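Putative acyl-[acyl-carrier-protein] desaturase DesA2 (Mycobacterium tuberculosis, PDB 1ZA0) may act as a di-iron acyl-[acyl-carrier-protein] desaturase in mycobacterial fatty acid biosynthesis, placing double bonds in carrier-bound acyl chains. Local coordinates at residues G101-T104 with A105-L109; N21-R24 with H25-E29; Y158-C161 with G162-C166; D183-A186 with R187-R191. All coordinates share one frame; numbering follows the deposited sequence. Where two conformers were deposited one is given.

Interaction 1: G101-T104 with A105-L109; sequences GRWT and AEEHL. With MN (manganese (II) ion), chain B.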
loop_
_atom_site.group_PDB
_atom_site.type_symbol
_atom_site.label_atom_id
_atom_site.label_comp_id
_atom_site.label_asym_id
_atom_site.label_seq_id
_atom_site.Cartn_x
_atom_site.Cartn_y
_atom_site.Cartn_z
ATOM N N GLY A 101 -12.415 -10.425 1.145
ATOM C CA GLY A 101 -12.287 -11.067 -0.153
ATOM C C GLY A 101 -12.082 -10.000 -1.224
ATOM O O GLY A 101 -11.176 -10.143 -2.064
ATOM N N ARG A 102 -12.896 -8.948 -1.170
ATOM C CA ARG A 102 -12.754 -7.803 -2.062
ATOM C C ARG A 102 -11.399 -7.068 -1.904
ATOM O O ARG A 102 -10.724 -6.801 -2.904
ATOM C CB ARG A 102 -13.922 -6.836 -1.950
ATOM C CG ARG A 102 -13.782 -5.585 -2.872
ATOM C CD ARG A 102 -13.797 -5.888 -4.335
ATOM N NE ARG A 102 -13.927 -4.656 -5.075
ATOM C CZ ARG A 102 -15.036 -4.289 -5.714
ATOM N NH1 ARG A 102 -16.053 -5.115 -5.751
ATOM N NH2 ARG A 102 -15.112 -3.105 -6.309
ATOM N N TRP A 103 -11.012 -6.779 -0.682
ATOM C CA TRP A 103 -9.764 -6.097 -0.374
ATOM C C TRP A 103 -8.608 -6.937 -0.897
ATOM O O TRP A 103 -7.736 -6.429 -1.589
ATOM C CB TRP A 103 -9.607 -5.826 1.133
ATOM C CG TRP A 103 -8.250 -5.265 1.515
ATOM C CD1 TRP A 103 -7.896 -3.981 1.409
ATOM C CD2 TRP A 103 -7.114 -5.948 2.060
ATOM N NE1 TRP A 103 -6.589 -3.810 1.790
ATOM C CE2 TRP A 103 -6.093 -5.010 2.202
ATOM C CE3 TRP A 103 -6.837 -7.282 2.394
ATOM C CZ2 TRP A 103 -4.827 -5.339 2.675
ATOM C CZ3 TRP A 103 -5.579 -7.617 2.834
ATOM C CH2 TRP A 103 -4.597 -6.641 3.013
ATOM N N THR A 104 -8.613 -8.234 -0.551
ATOM C CA THR A 104 -7.602 -9.166 -1.066
ATOM C C THR A 104 -7.443 -9.158 -2.602
ATOM O O THR A 104 -6.345 -9.154 -3.107
ATOM C CB THR A 104 -7.916 -10.592 -0.551
ATOM O OG1 THR A 104 -7.835 -10.529 0.885
ATOM C CG2 THR A 104 -6.803 -11.582 -0.919
ATOM N N ALA A 105 -8.531 -9.212 -3.313
ATOM C CA ALA A 105 -8.505 -9.211 -4.757
ATOM C C ALA A 105 -7.922 -7.911 -5.308
ATOM O O ALA A 105 -7.286 -7.914 -6.376
ATOM C CB ALA A 105 -9.950 -9.369 -5.307
ATOM N N GLU A 106 -8.228 -6.766 -4.649
ATOM C CA GLU A 106 -7.645 -5.477 -5.071
ATOM C C GLU A 106 -6.128 -5.421 -4.871
ATOM O O GLU A 106 -5.418 -4.999 -5.783
ATOM C CB GLU A 106 -8.333 -4.305 -4.423
ATOM C CG GLU A 106 -9.771 -4.164 -4.881
ATOM C CD GLU A 106 -10.522 -2.939 -4.250
ATOM O OE1 GLU A 106 -9.924 -2.090 -3.525
ATOM O OE2 GLU A 106 -11.706 -2.804 -4.579
ATOM N N GLU A 107 -5.662 -5.883 -3.725
ATOM C CA GLU A 107 -4.268 -5.974 -3.448
ATOM C C GLU A 107 -3.558 -6.875 -4.514
ATOM O O GLU A 107 -2.425 -6.578 -5.006
ATOM C CB GLU A 107 -4.016 -6.536 -2.045
ATOM C CG GLU A 107 -4.445 -5.665 -0.866
ATOM C CD GLU A 107 -3.671 -4.349 -0.806
ATOM O OE1 GLU A 107 -2.455 -4.349 -0.812
ATOM O OE2 GLU A 107 -4.283 -3.322 -0.831
ATOM N N HIS A 108 -4.166 -7.994 -4.782
ATOM C CA HIS A 108 -3.615 -8.924 -5.734
ATOM C C HIS A 108 -3.482 -8.282 -7.116
ATOM O O HIS A 108 -2.530 -8.507 -7.811
ATOM C CB HIS A 108 -4.528 -10.117 -5.913
ATOM C CG HIS A 108 -3.894 -11.208 -6.703
ATOM N ND1 HIS A 108 -4.598 -12.298 -7.153
ATOM C CD2 HIS A 108 -2.614 -11.385 -7.124
ATOM C CE1 HIS A 108 -3.773 -13.124 -7.780
ATOM N NE2 HIS A 108 -2.565 -12.593 -7.780
ATOM N N LEU A 109 -4.531 -7.596 -7.526
ATOM C CA LEU A 109 -4.600 -6.863 -8.767
ATOM C C LEU A 109 -3.424 -5.887 -8.943
ATOM O O LEU A 109 -2.815 -5.854 -10.017
ATOM C CB LEU A 109 -5.946 -6.158 -8.922
ATOM C CG LEU A 109 -6.084 -5.490 -10.326
ATOM C CD1 LEU A 109 -6.601 -6.495 -11.373
ATOM C CD2 LEU A 109 -6.976 -4.311 -10.249
HETATM MN MN MN B . -4.197 -1.359 0.021
HETATM O O HOH W 1 -13.132 -0.723 -5.836
HETATM O O HOH W 2 -2.192 -1.742 0.753
#

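Interaction 2: N21-R24 with H25-E29; sequences NMTR and HLDTE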
loop_
_atom_site.group_PDB
_atom_site.type_symbol
_atom_site.label_atom_id
_atom_site.label_comp_id
_atom_site.label_asym_id
_atom_site.label_seq_id
_atom_site.Cartn_x
_atom_site.Cartn_y
_atom_site.Cartn_z
ATOM N N ASN A 21 -20.016 0.438 4.642
ATOM C CA ASN A 21 -18.784 0.710 3.904
ATOM C C ASN A 21 -18.657 -0.189 2.652
ATOM O O ASN A 21 -18.218 0.265 1.636
ATOM C CB ASN A 21 -17.617 0.515 4.812
ATOM C CG ASN A 21 -17.367 1.762 5.685
ATOM O OD1 ASN A 21 -16.573 2.625 5.306
ATOM N ND2 ASN A 21 -18.079 1.871 6.832
ATOM N N MET A 22 -19.064 -1.442 2.748
ATOM C CA MET A 22 -19.070 -2.332 1.561
ATOM C C MET A 22 -19.993 -1.773 0.552
ATOM O O MET A 22 -19.705 -1.664 -0.617
ATOM C CB MET A 22 -19.600 -3.704 1.934
ATOM C CG MET A 22 -18.674 -4.817 1.937
ATOM S SD MET A 22 -17.327 -4.893 0.666
ATOM C CE MET A 22 -17.986 -5.779 -0.747
ATOM N N THR A 23 -21.170 -1.348 1.026
ATOM C CA THR A 23 -22.143 -0.737 0.165
ATOM C C THR A 23 -21.624 0.521 -0.507
ATOM O O THR A 23 -21.777 0.734 -1.695
ATOM C CB THR A 23 -23.494 -0.461 1.027
ATOM O OG1 THR A 23 -23.980 -1.713 1.518
ATOM C CG2 THR A 23 -24.570 -0.028 0.156
ATOM N N ARG A 24 -21.023 1.407 0.262
ATOM C CA ARG A 24 -20.346 2.542 -0.333
ATOM C C ARG A 24 -19.263 2.136 -1.358
ATOM O O ARG A 24 -19.179 2.688 -2.461
ATOM C CB ARG A 24 -19.694 3.367 0.768
ATOM C CG ARG A 24 -19.072 4.638 0.282
ATOM C CD ARG A 24 -18.271 5.377 1.319
ATOM N NE ARG A 24 -17.444 4.485 2.104
ATOM C CZ ARG A 24 -16.345 3.866 1.679
ATOM N NH1 ARG A 24 -15.925 4.090 0.452
ATOM N NH2 ARG A 24 -15.643 3.069 2.496
ATOM N N HIS A 25 -18.428 1.201 -0.966
ATOM C CA HIS A 25 -17.241 0.843 -1.800
ATOM C C HIS A 25 -17.734 0.312 -3.160
ATOM O O HIS A 25 -17.436 0.868 -4.207
ATOM C CB HIS A 25 -16.381 -0.125 -1.007
ATOM C CG HIS A 25 -15.065 -0.467 -1.651
ATOM N ND1 HIS A 25 -13.848 -0.011 -1.161
ATOM C CD2 HIS A 25 -14.779 -1.238 -2.728
ATOM C CE1 HIS A 25 -12.869 -0.516 -1.897
ATOM N NE2 HIS A 25 -13.400 -1.252 -2.861
ATOM N N LEU A 26 -18.649 -0.637 -3.127
ATOM C CA LEU A 26 -19.322 -1.117 -4.370
ATOM C C LEU A 26 -20.033 -0.088 -5.223
ATOM O O LEU A 26 -19.892 -0.089 -6.467
ATOM C CB LEU A 26 -20.257 -2.269 -4.050
ATOM C CG LEU A 26 -19.620 -3.542 -3.489
ATOM C CD1 LEU A 26 -20.664 -4.562 -3.118
ATOM C CD2 LEU A 26 -18.692 -4.167 -4.471
ATOM N N ASP A 27 -20.793 0.833 -4.607
ATOM C CA ASP A 27 -21.596 1.804 -5.386
ATOM C C ASP A 27 -20.741 2.894 -6.007
ATOM O O ASP A 27 -21.145 3.540 -6.944
ATOM C CB ASP A 27 -22.686 2.499 -4.516
ATOM C CG ASP A 27 -23.812 1.520 -4.006
ATOM O OD1 ASP A 27 -23.914 0.317 -4.397
ATOM O OD2 ASP A 27 -24.637 1.901 -3.132
ATOM N N THR A 28 -19.563 3.123 -5.459
ATOM C CA THR A 28 -18.606 4.091 -6.013
ATOM C C THR A 28 -17.397 3.432 -6.729
ATOM O O THR A 28 -16.459 4.111 -7.093
ATOM C CB THR A 28 -18.113 5.060 -4.932
ATOM O OG1 THR A 28 -17.489 4.351 -3.843
ATOM C CG2 THR A 28 -19.385 5.872 -4.296
ATOM N N GLU A 29 -17.444 2.120 -6.919
ATOM C CA GLU A 29 -16.358 1.403 -7.599
ATOM C C GLU A 29 -16.171 1.930 -9.038
ATOM O O GLU A 29 -17.126 2.389 -9.701
ATOM C CB GLU A 29 -16.639 -0.085 -7.611
ATOM C CG GLU A 29 -17.729 -0.528 -8.561
ATOM C CD GLU A 29 -18.129 -1.972 -8.348
ATOM O OE1 GLU A 29 -17.630 -2.656 -7.399
ATOM O OE2 GLU A 29 -18.984 -2.450 -9.133
HETATM O O HOH W 3 -13.671 2.033 0.671
HETATM O O HOH W 4 -16.458 5.915 -1.558
#

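Interaction 3: Y158-C161 with G162-C166; sequences YERC and GAVFC. With MN (manganese (II) ion), chain B.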
loop_
_atom_site.group_PDB
_atom_site.type_symbol
_atom_site.label_atom_id
_atom_site.label_comp_id
_atom_site.label_asym_id
_atom_site.label_seq_id
_atom_site.Cartn_x
_atom_site.Cartn_y
_atom_site.Cartn_z
ATOM N N TYR A 158 -1.336 1.434 7.867
ATOM C CA TYR A 158 -0.567 0.779 6.840
ATOM C C TYR A 158 -1.138 1.137 5.445
ATOM O O TYR A 158 -0.377 1.481 4.545
ATOM C CB TYR A 158 -0.559 -0.753 7.073
ATOM C CG TYR A 158 0.203 -1.535 6.000
ATOM C CD1 TYR A 158 1.585 -1.634 6.068
ATOM C CD2 TYR A 158 -0.449 -2.127 4.930
ATOM C CE1 TYR A 158 2.319 -2.334 5.106
ATOM C CE2 TYR A 158 0.285 -2.839 3.949
ATOM C CZ TYR A 158 1.672 -2.913 4.043
ATOM O OH TYR A 158 2.449 -3.603 3.117
ATOM N N GLU A 159 -2.457 1.141 5.300
ATOM C CA GLU A 159 -3.080 1.651 4.108
ATOM C C GLU A 159 -2.836 3.126 3.878
ATOM O O GLU A 159 -2.671 3.543 2.745
ATOM C CB GLU A 159 -4.572 1.330 4.050
ATOM C CG GLU A 159 -4.836 -0.155 3.992
ATOM C CD GLU A 159 -4.514 -0.681 2.572
ATOM O OE1 GLU A 159 -4.010 0.140 1.722
ATOM O OE2 GLU A 159 -4.800 -1.829 2.267
ATOM N N ARG A 160 -2.754 3.922 4.935
ATOM C CA ARG A 160 -2.450 5.323 4.728
ATOM C C ARG A 160 -0.995 5.481 4.226
ATOM O O ARG A 160 -0.753 6.277 3.378
ATOM C CB ARG A 160 -2.633 6.124 6.018
ATOM C CG ARG A 160 -2.456 7.659 5.801
ATOM C CD ARG A 160 -2.887 8.488 7.008
ATOM N NE ARG A 160 -3.034 9.903 6.706
ATOM C CZ ARG A 160 -4.157 10.575 6.516
ATOM N NH1 ARG A 160 -5.337 9.992 6.557
ATOM N NH2 ARG A 160 -4.069 11.871 6.256
ATOM N N CYS A 161 -0.067 4.714 4.787
ATOM C CA CYS A 161 1.299 4.647 4.262
ATOM C C CYS A 161 1.299 4.311 2.759
ATOM O O CYS A 161 1.973 4.994 1.991
ATOM C CB CYS A 161 2.160 3.616 4.988
ATOM S SG CYS A 161 2.411 3.988 6.722
ATOM N N GLY A 162 0.567 3.267 2.373
ATOM C CA GLY A 162 0.348 2.901 0.972
ATOM C C GLY A 162 -0.138 4.053 0.130
ATOM O O GLY A 162 0.346 4.252 -0.992
ATOM N N ALA A 163 -1.121 4.794 0.639
ATOM C CA ALA A 163 -1.744 5.871 -0.106
ATOM C C ALA A 163 -0.773 7.053 -0.326
ATOM O O ALA A 163 -0.703 7.534 -1.455
ATOM C CB ALA A 163 -3.006 6.330 0.574
ATOM N N VAL A 164 -0.012 7.427 0.703
ATOM C CA VAL A 164 0.994 8.478 0.628
ATOM C C VAL A 164 2.183 8.084 -0.310
ATOM O O VAL A 164 2.553 8.819 -1.226
ATOM C CB VAL A 164 1.494 8.814 2.019
ATOM C CG1 VAL A 164 2.674 9.765 1.984
ATOM C CG2 VAL A 164 0.309 9.449 2.867
ATOM N N PHE A 165 2.715 6.887 -0.091
ATOM C CA PHE A 165 3.728 6.300 -0.969
ATOM C C PHE A 165 3.334 6.347 -2.429
ATOM O O PHE A 165 4.094 6.877 -3.235
ATOM C CB PHE A 165 4.040 4.868 -0.479
ATOM C CG PHE A 165 5.216 4.195 -1.136
ATOM C CD1 PHE A 165 6.373 3.934 -0.417
ATOM C CD2 PHE A 165 5.127 3.740 -2.471
ATOM C CE1 PHE A 165 7.474 3.251 -1.006
ATOM C CE2 PHE A 165 6.175 3.038 -3.054
ATOM C CZ PHE A 165 7.384 2.822 -2.311
ATOM N N CYS A 166 2.134 5.843 -2.792
ATOM C CA CYS A 166 1.772 5.719 -4.171
ATOM C C CYS A 166 1.376 7.074 -4.788
ATOM O O CYS A 166 1.618 7.319 -5.987
ATOM C CB CYS A 166 0.635 4.710 -4.361
ATOM S SG CYS A 166 1.124 3.026 -3.989
HETATM MN MN MN B . -4.197 -1.359 0.021
HETATM O O HOH W 2 -2.192 -1.742 0.753
#

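Interaction 4: D183-A186 with R187-R191; sequences DRIA and RDEVR. With MN (manganese (II) ion), chain B; EDO (1,2-ethanediol), chain C.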
loop_
_atom_site.group_PDB
_atom_site.type_symbol
_atom_site.label_atom_id
_atom_site.label_comp_id
_atom_site.label_asym_id
_atom_site.label_seq_id
_atom_site.Cartn_x
_atom_site.Cartn_y
_atom_site.Cartn_z
ATOM N N ASP A 183 -1.215 5.717 -10.220
ATOM C CA ASP A 183 -2.357 6.532 -9.814
ATOM C C ASP A 183 -3.609 5.653 -9.522
ATOM O O ASP A 183 -4.331 5.947 -8.574
ATOM C CB ASP A 183 -2.647 7.503 -10.938
ATOM C CG ASP A 183 -3.890 8.278 -10.737
ATOM O OD1 ASP A 183 -3.843 9.266 -9.960
ATOM O OD2 ASP A 183 -4.917 7.985 -11.346
ATOM N N ARG A 184 -3.886 4.623 -10.335
ATOM C CA ARG A 184 -5.002 3.690 -10.029
ATOM C C ARG A 184 -4.804 3.038 -8.668
ATOM O O ARG A 184 -5.749 2.966 -7.865
ATOM C CB ARG A 184 -5.230 2.613 -11.112
ATOM C CG ARG A 184 -5.918 3.062 -12.388
ATOM C CD ARG A 184 -7.432 3.469 -12.296
ATOM N NE ARG A 184 -8.000 3.565 -13.651
ATOM C CZ ARG A 184 -9.286 3.419 -14.009
ATOM N NH1 ARG A 184 -9.608 3.526 -15.296
ATOM N NH2 ARG A 184 -10.242 3.183 -13.116
ATOM N N ILE A 185 -3.601 2.532 -8.421
ATOM C CA ILE A 185 -3.244 1.907 -7.147
ATOM C C ILE A 185 -3.429 2.876 -5.968
ATOM O O ILE A 185 -4.054 2.507 -4.907
ATOM C CB ILE A 185 -1.809 1.381 -7.169
ATOM C CG1 ILE A 185 -1.668 0.226 -8.170
ATOM C CG2 ILE A 185 -1.371 0.910 -5.774
ATOM C CD1 ILE A 185 -0.212 -0.354 -8.220
ATOM N N ALA A 186 -2.938 4.116 -6.152
ATOM C CA ALA A 186 -3.054 5.142 -5.104
ATOM C C ALA A 186 -4.523 5.374 -4.721
ATOM O O ALA A 186 -4.811 5.504 -3.521
ATOM C CB ALA A 186 -2.456 6.416 -5.525
ATOM N N ARG A 187 -5.391 5.469 -5.716
ATOM C CA ARG A 187 -6.829 5.657 -5.508
ATOM C C ARG A 187 -7.506 4.491 -4.774
ATOM O O ARG A 187 -8.423 4.700 -3.938
ATOM C CB ARG A 187 -7.530 5.922 -6.814
ATOM C CG ARG A 187 -7.158 7.229 -7.431
ATOM C CD ARG A 187 -7.782 7.487 -8.801
ATOM N NE ARG A 187 -7.046 8.563 -9.490
ATOM C CZ ARG A 187 -7.157 9.859 -9.198
ATOM N NH1 ARG A 187 -8.063 10.291 -8.285
ATOM N NH2 ARG A 187 -6.409 10.739 -9.857
ATOM N N ASP A 188 -7.054 3.279 -5.046
ATOM C CA ASP A 188 -7.496 2.113 -4.298
ATOM C C ASP A 188 -7.007 2.206 -2.876
ATOM O O ASP A 188 -7.782 1.938 -1.969
ATOM C CB ASP A 188 -7.024 0.791 -4.921
ATOM C CG ASP A 188 -7.754 0.426 -6.178
ATOM O OD1 ASP A 188 -8.898 0.895 -6.474
ATOM O OD2 ASP A 188 -7.241 -0.398 -6.974
ATOM N N GLU A 189 -5.761 2.623 -2.645
ATOM C CA GLU A 189 -5.243 2.695 -1.320
ATOM C C GLU A 189 -5.999 3.741 -0.440
ATOM O O GLU A 189 -6.179 3.502 0.762
ATOM C CB GLU A 189 -3.742 3.034 -1.285
ATOM C CG GLU A 189 -2.848 2.124 -2.117
ATOM C CD GLU A 189 -2.678 0.727 -1.550
ATOM O OE1 GLU A 189 -1.488 0.349 -1.255
ATOM O OE2 GLU A 189 -3.688 -0.016 -1.468
ATOM N N VAL A 190 -6.431 4.848 -1.048
ATOM C CA VAL A 190 -7.264 5.831 -0.359
ATOM C C VAL A 190 -8.576 5.182 0.146
ATOM O O VAL A 190 -9.029 5.406 1.295
ATOM C CB VAL A 190 -7.485 7.076 -1.239
ATOM C CG1 VAL A 190 -8.641 7.974 -0.707
ATOM C CG2 VAL A 190 -6.157 7.874 -1.399
ATOM N N ARG A 191 -9.154 4.410 -0.733
ATOM C CA ARG A 191 -10.356 3.653 -0.452
ATOM C C ARG A 191 -10.172 2.587 0.615
ATOM O O ARG A 191 -11.045 2.415 1.490
ATOM C CB ARG A 191 -10.931 3.092 -1.742
ATOM C CG ARG A 191 -11.509 4.144 -2.608
ATOM C CD ARG A 191 -11.748 3.691 -4.051
ATOM N NE ARG A 191 -12.585 2.504 -4.222
ATOM C CZ ARG A 191 -13.927 2.519 -4.241
ATOM N NH1 ARG A 191 -14.595 3.625 -3.969
ATOM N NH2 ARG A 191 -14.620 1.409 -4.465
HETATM MN MN MN B . -4.197 -1.359 0.021
HETATM C C1 EDO C . -9.653 -2.500 -8.809
HETATM O O1 EDO C . -10.332 -2.561 -10.029
HETATM C C2 EDO C . -10.384 -1.580 -7.853
HETATM O O2 EDO C . -10.513 -0.262 -8.349
HETATM O O HOH W 5 -8.661 2.832 -8.588
HETATM O O HOH W 2 -2.192 -1.742 0.753
#

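Interaction 1: G101-T104 with A105-L109
Glu107 reaches from helix 95-121 to the bound manganese and passes over the indole of Trp103, one helical turn earlier. Glu107 CB lies 3.7 Å from Thr104 O. The next atom, CG, lies over the face of the indole. Glu107 CG is 3.7 Å from the centroid of the Trp103 six-membered ring, a CH-pi contact. The chain bends at the next bond (chi2 -64°), which turns CD away from the helix toward the metal. The carboxylate lies 20° from the ring plane, so the two flat groups run nearly parallel. Glu107 OE2 binds manganese at 2.1 Å. OE1 forms a salt bridge with Lys76 and takes a weak bond from the water that also binds the metal. The indole is held as well, because Trp103 NE1 donates to Glu159, another manganese ligand.

A second pair lies on another side of the helix. Arg102 NE donates to Glu106 OE2 at 2.9 Å, with an N-H...O angle of 162°. The oxygen lies in the guanidinium plane and is met on its anti side. A water joins Arg102 NH2 to the same oxygen, 2.8 Å from Glu106 OE2. Arg102 NH2 also has a salt bridge to Glu29, while Glu106 OE2 bonds to His25 and Glu106 OE1 to the manganese ligand His192. Glu106 is therefore a second-shell residue that helps position a first-shell histidine. Arg102 probably stabilises the negative charge of Glu106, while the Trp103 face probably limits the swing of the Glu107 chain.

Interaction 2: N21-R24 with H25-E29
Thr28 OG1 donates to Arg24 O at 2.7 Å, and Thr28 N donates to the same oxygen at 3.1 Å. The two donors reach it from opposite faces of the carbonyl plane, with OG1 well above that plane. The hydroxyl can fold back because chi1 of Thr28 (58°) sets OG1 between the backbone N and the carbonyl carbon. Both bonds lie where helix 9-27 ends, Thr28 being the first residue to leave helical angles. Thr28 OG1 also bonds to Arg191 of helix 176-206.

The Arg24 guanidinium is held at its edge. Its NH2 donates to Asn21 OD1 at 3.0 Å in an almost straight bond, with the oxygen in the guanidinium plane. One water links Arg24 NH2 to His25 ND1, 2.8 Å from the latter. Another accepts from Arg24 NH1 and donates to Thr28 OG1.

Apolar packing lies farther out. Met22 CE meets Leu26 CD1 at 3.8 Å, and Met22 also touches Trp95 and Trp99. In-plane bonds to Asn21 OD1 and two waters probably fix the rotation of the Arg24 guanidinium. His25, through the bond of its NE2 to Glu106 of helix 95-121, is tied to the second shell of the metal site.

Interaction 3: Y158-C161 with G162-C166
Val164 meets Arg160 one turn back along helix 148-172, where Val164 CG2 lies 3.4 Å from Arg160 O. The tight part of the contact is this backbone. Gly162 N donates to Tyr158 O at 3.0 Å and Ala163 N to Glu159 O at 2.9 Å. The next two bonds of the same pattern run from Val164 N to Arg160 O and from Phe165 N to Cys161 O. The methyl carbon of Ala163, CB, rests 3.5 Å from Glu159 O, and Phe165 CB comes to 3.2 Å from Cys161 O. Between the side chains themselves the packing is loose. Arg160 CG and Val164 CG2 are 4.4 Å apart. Both residues are partly exposed, and the extended Arg160 chain leads away to a salt bridge with Glu193.

The buried residues turn to other helices: Phe165 packs on helix 63-77 and Cys161 on helix 247-260, while Ala163 and Cys166 pack on helix 176-206, at Glu189 and at Ile185 and Ala186.

Glu159 points away from segment 162-166. Its chain bends at chi2 (-75°), which brings both carboxylate oxygens to manganese in a bidentate grip, Glu159 OE1 at 2.3 Å and Glu159 OE2 at 2.4 Å from the metal. Trp103 NE1 donates to OE2 and helps to set the carboxylate, and Glu107, Glu189, His192 and a water complete the coordination. A carboxylate ligand carried on a continuous helix inside a four-helix bundle is the arrangement of the ferritin-like di-iron site, and Glu159 is assigned by similarity to the second iron of that site.

Interaction 4: D183-A186 with R187-R191
Arg187 lies across Asp183, one turn back on helix 176-206, and has the most surface buried in this contact. Its chain runs extended from CG to NE. Arg187 CG passes 3.3 Å from Asp183 O before NE meets the carboxylate. Arg187 NE donates to Asp183 OD2 at 2.9 Å, with an N-H...O angle of 166°, and the pair is a salt bridge. The oxygen lies in the guanidinium plane, but NE comes to it from above the carboxylate plane. The two planes are 66° apart. With chi1 at 173°, the Asp183 carboxylate swings opposite its own N and toward Arg187.

Ala186 has the next largest share and is buried. It contributes through its backbone: Val190 N donates to Ala186 O at 3.0 Å, and Val190 CG2 rests 3.5 Å from Ala186 O. Its methyl faces Cys166 of helix 148-172.

Ile185 runs alongside Glu189 on the inner face, with Ile185 CG2 4.1 Å from Glu189 CG. The Glu189 chain then bends at chi2, and Glu189 OE2 binds manganese at 2.1 Å. Its OE1 takes a bond from the metal-bound water and forms a salt bridge with Lys76. Beside it, Asp188 OD2 accepts from His110 and Trp32, while OD1 accepts from a water bound to Arg184 O and from a 1,2-ethanediol. The helix thus has an ion pair on its outer side and a metal ligand inside. Glu189 and His192 lie three residues apart, matching the EXXH motif of ferritin-like di-iron bundles.

Interactions 1, 3 and 4 lie on three helices that meet at one manganese, each giving it a glutamate and sharing its bound water. Interaction 3 is the buried one, mostly backbone bonding, with its side chains turned to other helices. Interaction 4 is partly buried and packs against its Cys166 through Ile185 and Ala186. Interaction 1 is nearer the surface and relies on charges and an indole face. Interaction 2, at the end of helix 9-27, has no metal ligand and uses a paired grip on one carbonyl and water bridges. It joins interaction 1 through Arg102 with Glu29, and interaction 4 through Arg191, but does not touch interaction 3.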